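Metallophosphoesterase (Clostridium thermocellum, PDB 4J6O) probably removes 2',3'-phosphates from RNA ends as the calcineurin-like, manganese-binding phosphatase of the bacterial Pnkp-Hen1 RNA repair system. Local coordinates at residues D65-G70 with N95-L100; K72-L77 with E120-E125. One frame throughout, in Å; residues are numbered along the deposited sequence.

Contact 1 of 2, residues D65-G70 with N95-L100; sequences DLVDRG and NHDVKL. With MN (manganese (II) ion), chain J; CIT (citric acid), chain K.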
loop_
_atom_site.group_PDB
_atom_site.type_symbol
_atom_site.label_atom_id
_atom_site.label_comp_id
_atom_site.label_asym_id
_atom_site.label_seq_id
_atom_site.Cartn_x
_atom_site.Cartn_y
_atom_site.Cartn_z
ATOM N N ASP A 65 1.322 2.920 1.252
ATOM C CA ASP A 65 0.809 4.317 1.263
ATOM C C ASP A 65 -0.362 4.391 2.247
ATOM O O ASP A 65 -1.485 4.794 1.922
ATOM C CB ASP A 65 0.430 4.804 -0.124
ATOM C CG ASP A 65 1.590 5.596 -0.798
ATOM O OD1 ASP A 65 2.695 5.536 -0.242
ATOM O OD2 ASP A 65 1.403 6.229 -1.845
ATOM N N LEU A 66 -0.076 3.936 3.468
ATOM C CA LEU A 66 -1.028 3.983 4.618
ATOM C C LEU A 66 -1.188 5.388 5.164
ATOM O O LEU A 66 -2.262 5.739 5.679
ATOM C CB LEU A 66 -0.490 3.072 5.754
ATOM C CG LEU A 66 -0.132 1.660 5.363
ATOM C CD1 LEU A 66 0.372 0.973 6.667
ATOM C CD2 LEU A 66 -1.324 0.909 4.769
ATOM N N VAL A 67 -0.122 6.200 5.026
ATOM C CA VAL A 67 -0.083 7.493 5.681
ATOM C C VAL A 67 -0.228 8.639 4.698
ATOM O O VAL A 67 -0.273 8.419 3.501
ATOM C CB VAL A 67 1.253 7.629 6.474
ATOM C CG1 VAL A 67 1.424 6.444 7.466
ATOM C CG2 VAL A 67 2.444 7.632 5.522
ATOM N N ASP A 68 -0.399 9.852 5.244
ATOM C CA ASP A 68 -0.540 11.117 4.498
ATOM C C ASP A 68 -1.941 11.378 3.992
ATOM O O ASP A 68 -2.683 10.433 3.693
ATOM C CB ASP A 68 0.469 11.198 3.348
ATOM C CG ASP A 68 1.926 11.346 3.853
ATOM O OD1 ASP A 68 2.154 11.342 5.076
ATOM O OD2 ASP A 68 2.818 11.416 2.995
ATOM N N ARG A 69 -2.321 12.660 3.989
ATOM C CA ARG A 69 -3.504 13.214 3.314
ATOM C C ARG A 69 -4.793 13.061 4.076
ATOM O O ARG A 69 -5.505 14.035 4.319
ATOM C CB ARG A 69 -3.730 12.675 1.911
ATOM C CG ARG A 69 -2.610 13.050 0.924
ATOM C CD ARG A 69 -2.950 12.583 -0.471
ATOM N NE ARG A 69 -1.941 13.016 -1.461
ATOM C CZ ARG A 69 -1.104 12.192 -2.079
ATOM N NH1 ARG A 69 -1.089 10.885 -1.794
ATOM N NH2 ARG A 69 -0.232 12.669 -2.979
ATOM N N GLY A 70 -5.105 11.824 4.439
ATOM C CA GLY A 70 -6.425 11.562 5.012
ATOM C C GLY A 70 -6.618 11.865 6.488
ATOM O O GLY A 70 -5.680 12.238 7.196
ATOM N N ASN A 95 5.832 4.833 -1.158
ATOM C CA ASN A 95 6.766 5.926 -1.075
ATOM C C ASN A 95 6.485 6.834 0.132
ATOM O O ASN A 95 7.415 7.373 0.782
ATOM C CB ASN A 95 6.790 6.708 -2.423
ATOM C CG ASN A 95 5.365 7.088 -2.983
ATOM O OD1 ASN A 95 4.342 6.324 -2.961
ATOM N ND2 ASN A 95 5.327 8.300 -3.533
ATOM N N HIS A 96 5.201 7.062 0.411
ATOM C CA HIS A 96 4.868 7.948 1.509
ATOM C C HIS A 96 5.274 7.336 2.828
ATOM O O HIS A 96 5.657 8.083 3.754
ATOM C CB HIS A 96 3.338 8.245 1.505
ATOM C CG HIS A 96 2.912 9.137 0.379
ATOM N ND1 HIS A 96 2.555 10.450 0.566
ATOM C CD2 HIS A 96 2.791 8.895 -0.958
ATOM C CE1 HIS A 96 2.253 10.992 -0.600
ATOM N NE2 HIS A 96 2.399 10.075 -1.541
ATOM N N ASP A 97 5.130 6.027 2.953
ATOM C CA ASP A 97 5.474 5.360 4.217
ATOM C C ASP A 97 6.975 5.494 4.515
ATOM O O ASP A 97 7.379 5.824 5.651
ATOM C CB ASP A 97 5.110 3.867 4.149
ATOM C CG ASP A 97 3.614 3.641 3.723
ATOM O OD1 ASP A 97 2.727 4.362 4.189
ATOM O OD2 ASP A 97 3.406 2.725 2.923
ATOM N N VAL A 98 7.778 5.190 3.517
ATOM C CA VAL A 98 9.256 5.226 3.643
ATOM C C VAL A 98 9.730 6.646 3.879
ATOM O O VAL A 98 10.672 6.891 4.654
ATOM C CB VAL A 98 9.920 4.597 2.392
ATOM C CG1 VAL A 98 11.437 4.882 2.317
ATOM C CG2 VAL A 98 9.665 3.101 2.416
ATOM N N LYS A 99 9.094 7.609 3.209
ATOM C CA LYS A 99 9.484 9.000 3.457
ATOM C C LYS A 99 9.138 9.380 4.899
ATOM O O LYS A 99 9.884 10.110 5.556
ATOM C CB LYS A 99 8.779 9.932 2.492
ATOM C CG LYS A 99 8.929 11.413 2.841
ATOM C CD LYS A 99 8.616 12.272 1.619
ATOM C CE LYS A 99 8.605 13.741 1.976
ATOM N NZ LYS A 99 7.913 14.536 0.929
ATOM N N LEU A 100 8.006 8.890 5.411
ATOM C CA LEU A 100 7.653 9.183 6.791
ATOM C C LEU A 100 8.681 8.598 7.719
ATOM O O LEU A 100 9.060 9.251 8.708
ATOM C CB LEU A 100 6.278 8.607 7.163
ATOM C CG LEU A 100 5.919 8.667 8.664
ATOM C CD1 LEU A 100 5.779 10.083 9.214
ATOM C CD2 LEU A 100 4.628 7.838 8.922
HETATM MN MN MN J . -0.362 6.893 -2.889
HETATM C C1 CIT K . 1.733 6.697 -5.538
HETATM O O1 CIT K . 0.700 6.347 -4.846
HETATM O O2 CIT K . 2.674 5.847 -5.565
HETATM C C2 CIT K . 1.811 8.027 -6.256
HETATM C C3 CIT K . 1.770 9.199 -5.266
HETATM O O7 CIT K . 2.825 8.876 -4.302
HETATM C C4 CIT K . 2.172 10.280 -6.279
HETATM C C5 CIT K . 2.250 11.294 -5.160
HETATM O O3 CIT K . 2.074 11.537 -3.944
HETATM O O4 CIT K . 2.641 12.378 -5.674
HETATM C C6 CIT K . 0.416 9.247 -4.538
HETATM O O5 CIT K . 0.421 8.896 -3.335
HETATM O O6 CIT K . -0.578 9.574 -5.270
HETATM O O HOH W 1 5.464 11.102 3.378
HETATM O O HOH W 2 5.106 13.246 1.144
HETATM O O HOH W 3 -2.192 7.477 -4.170
#
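The manganese site of a calcineurin-like phosphoesterase lies here, where the family's GDxVDRG and GNHD motifs meet: the loop 65-70 after strand 59-62 and the first turn of helix 95-104. Asp65 divides its carboxylate. Asp65 OD2 binds MN at 2.2 Å. Asp65 OD1 accepts the backbone N-H of His96 (N) on its syn lone pair at 3.0 Å, which fixes the rotation of the metal ligand. Asp19, His21, citrate O1 and O5 and water 3 complete the six ligands; the citrate probably comes from the crystallisation liquor. Asp97 works from behind as a second shell: its OD2 accepts Asp65 N at 2.7 Å and its OD1 accepts Leu66 N at 2.9 Å, so one carboxylate holds the backbone of the metal-binding loop. The His96 ring stands nearly perpendicular to the Asp68 carboxylate (80°), with ND1 giving an almost straight bond (164°) to OD2 at 2.6 Å. Thr118 holds the other oxygen, OD1. At the ring's far edge, His96 NE2 donates to citrate O3 at 2.8 Å, and Arg69 NH2 reaches the same oxygen at 2.7 Å. Two donating nitrogens are consistent with an imidazolium, which the Asp68 carboxylate would stabilise.

Contact 2 of 2, residues K72-L77 with E120-E125; sequences KITEVL and EQLAKE
Gln121 lays its amide end across Ile73 at about a right angle, OE1 coming within 3.3 Å of Ile73 CB. Its chain leaves with CG anti to the carbonyl carbon (chi1 -66°) and stays extended beyond CG, which carries the amide to the start of helix 73-86. There Gln121 OE1 accepts the backbone N-H of Ile73 (N) at 2.9 Å; the donor lies in the carbonyl plane, with a C=O...N angle of 157°. The same oxygen is gripped a second time by water 4, which donates to Gln121 OE1 at 2.7 Å and accepts from Thr74 N. Lys72 is the N-cap residue; Gln121 reaches Ile73 N directly and Thr74 N through water, two N-H groups of the helix's first turn. The contact thereby joins the N-terminal end of helix 73-86, which follows the metal-binding loop of the calcineurin-like fold, to helix 115-122. Further along, Thr74 splits its two branches. Thr74 CG2 lies 3.7 Å from Leu122 CD2, the two side chains running antiparallel alongside each other. Thr74 OG1, flanked by its own backbone N and carbonyl carbon (chi1 63°), meets Glu125 tip to tip and gives a weak hydrogen bond to Glu125 OE1 at 3.3 Å. A type I turn runs from Leu122 to Glu125, with Glu125 N bonded to Leu122 O at 2.9 Å. The Glu125 chain bends at chi2 to bring the carboxylate to Thr74, and Lys78 forms a salt bridge to OE1. On the apolar side, Leu77 approaches Leu122 loosely, and Phe129 of helix 127-138 touches both leucines.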
loop_
_atom_site.group_PDB
_atom_site.type_symbol
_atom_site.label_atom_id
_atom_site.label_comp_id
_atom_site.label_asym_id
_atom_site.label_seq_id
_atom_site.Cartn_x
_atom_site.Cartn_y
_atom_site.Cartn_z
ATOM N N LYS A 72 -7.585 10.028 9.262
ATOM C CA LYS A 72 -7.495 9.050 10.347
ATOM C C LYS A 72 -6.252 8.179 10.176
ATOM O O LYS A 72 -6.278 6.966 10.261
ATOM C CB LYS A 72 -8.791 8.218 10.448
ATOM C CG LYS A 72 -9.914 9.010 11.077
ATOM C CD LYS A 72 -11.126 8.120 11.261
ATOM C CE LYS A 72 -12.330 8.915 11.804
ATOM N NZ LYS A 72 -13.388 7.918 12.255
ATOM N N ILE A 73 -5.137 8.828 9.870
ATOM C CA ILE A 73 -3.881 8.131 9.651
ATOM C C ILE A 73 -3.412 7.231 10.844
ATOM O O ILE A 73 -2.942 6.118 10.625
ATOM C CB ILE A 73 -2.814 9.171 9.309
ATOM C CG1 ILE A 73 -3.247 9.897 8.032
ATOM C CG2 ILE A 73 -1.467 8.501 9.166
ATOM C CD1 ILE A 73 -2.487 11.260 7.743
ATOM N N THR A 74 -3.500 7.697 12.098
ATOM C CA THR A 74 -3.004 6.843 13.180
ATOM C C THR A 74 -3.899 5.615 13.419
ATOM O O THR A 74 -3.403 4.580 13.763
ATOM C CB THR A 74 -2.784 7.577 14.532
ATOM O OG1 THR A 74 -4.032 8.068 15.016
ATOM C CG2 THR A 74 -1.822 8.740 14.358
ATOM N N GLU A 75 -5.199 5.755 13.151
ATOM C CA GLU A 75 -6.103 4.619 13.270
ATOM C C GLU A 75 -5.793 3.600 12.181
ATOM O O GLU A 75 -5.778 2.396 12.465
ATOM C CB GLU A 75 -7.569 5.041 13.202
ATOM C CG GLU A 75 -8.033 5.861 14.411
ATOM C CD GLU A 75 -7.546 5.305 15.749
ATOM O OE1 GLU A 75 -7.863 4.136 16.072
ATOM O OE2 GLU A 75 -6.832 6.044 16.471
ATOM N N VAL A 76 -5.548 4.079 10.949
ATOM C CA VAL A 76 -5.112 3.166 9.901
ATOM C C VAL A 76 -3.843 2.422 10.346
ATOM O O VAL A 76 -3.712 1.220 10.182
ATOM C CB VAL A 76 -4.817 3.902 8.565
ATOM C CG1 VAL A 76 -4.167 2.972 7.553
ATOM C CG2 VAL A 76 -6.131 4.467 7.976
ATOM N N LEU A 77 -2.888 3.162 10.894
ATOM C CA LEU A 77 -1.641 2.532 11.294
ATOM C C LEU A 77 -1.873 1.485 12.373
ATOM O O LEU A 77 -1.335 0.361 12.310
ATOM C CB LEU A 77 -0.664 3.593 11.812
ATOM C CG LEU A 77 0.059 4.318 10.689
ATOM C CD1 LEU A 77 0.696 5.573 11.269
ATOM C CD2 LEU A 77 1.101 3.427 10.063
ATOM N N GLU A 120 0.845 15.923 12.151
ATOM C CA GLU A 120 -0.034 16.543 13.129
ATOM C C GLU A 120 -0.939 15.523 13.816
ATOM O O GLU A 120 -1.283 15.678 14.986
ATOM C CB GLU A 120 -0.835 17.670 12.501
ATOM C CG GLU A 120 -1.929 17.243 11.587
ATOM C CD GLU A 120 -2.517 18.422 10.828
ATOM O OE1 GLU A 120 -1.849 19.480 10.740
ATOM O OE2 GLU A 120 -3.651 18.294 10.319
ATOM N N GLN A 121 -1.262 14.452 13.107
ATOM C CA GLN A 121 -2.002 13.359 13.716
ATOM C C GLN A 121 -1.120 12.484 14.619
ATOM O O GLN A 121 -1.553 12.018 15.676
ATOM C CB GLN A 121 -2.740 12.557 12.638
ATOM C CG GLN A 121 -3.846 13.410 11.967
ATOM C CD GLN A 121 -4.511 12.670 10.812
ATOM O OE1 GLN A 121 -4.638 11.463 10.865
ATOM N NE2 GLN A 121 -4.872 13.402 9.732
ATOM N N LEU A 122 0.119 12.249 14.207
ATOM C CA LEU A 122 1.044 11.461 15.013
ATOM C C LEU A 122 1.383 12.169 16.323
ATOM O O LEU A 122 1.593 11.528 17.362
ATOM C CB LEU A 122 2.339 11.183 14.239
ATOM C CG LEU A 122 2.331 9.914 13.390
ATOM C CD1 LEU A 122 3.714 9.720 12.827
ATOM C CD2 LEU A 122 1.903 8.691 14.178
ATOM N N ALA A 123 1.437 13.494 16.255
ATOM C CA ALA A 123 1.771 14.334 17.395
ATOM C C ALA A 123 0.854 14.084 18.584
ATOM O O ALA A 123 1.255 14.249 19.731
ATOM C CB ALA A 123 1.717 15.789 16.995
ATOM N N LYS A 124 -0.382 13.693 18.304
ATOM C CA LYS A 124 -1.354 13.404 19.353
ATOM C C LYS A 124 -1.165 12.041 20.048
ATOM O O LYS A 124 -1.911 11.708 20.963
ATOM C CB LYS A 124 -2.770 13.493 18.773
ATOM C CG LYS A 124 -3.034 14.772 18.002
ATOM C CD LYS A 124 -4.414 14.761 17.328
ATOM C CE LYS A 124 -4.681 16.073 16.580
ATOM N NZ LYS A 124 -6.131 16.269 16.252
ATOM N N GLU A 125 -0.182 11.257 19.614
ATOM C CA GLU A 125 0.027 9.901 20.128
ATOM C C GLU A 125 1.249 9.889 21.013
ATOM O O GLU A 125 2.107 10.757 20.867
ATOM C CB GLU A 125 0.272 8.925 18.975
ATOM C CG GLU A 125 -0.893 8.779 18.009
ATOM C CD GLU A 125 -2.030 7.987 18.626
ATOM O OE1 GLU A 125 -3.187 8.181 18.199
ATOM O OE2 GLU A 125 -1.764 7.176 19.538
HETATM O O HOH W 4 -5.136 10.006 13.125
#

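How the contacts relate
The centres of contacts 1 and 2 are 12 Å apart, on the same side of the chain's centre. Along the sequence their segments alternate: 65-70, 72-77, 95-100, 120-125. The loop 65-70 thus runs almost directly into helix 73-86, while helices 95-104 and 115-122 follow each other in the chain. Direct contacts join the two: Gly70 O lies 2.9 Å from Gln121 NE2, a probable hydrogen bond, and Ile73 CG2 packs on Val67 CA at 3.9 Å. Contact 1 holds the metal centre; contact 2 lies farther out, its centre about 17 Å from the chain's centre. Helix 115-122 reaches both, through Thr118 to Asp68 and Gln121 to Gly70, linking the metal-binding loop to the outer helices.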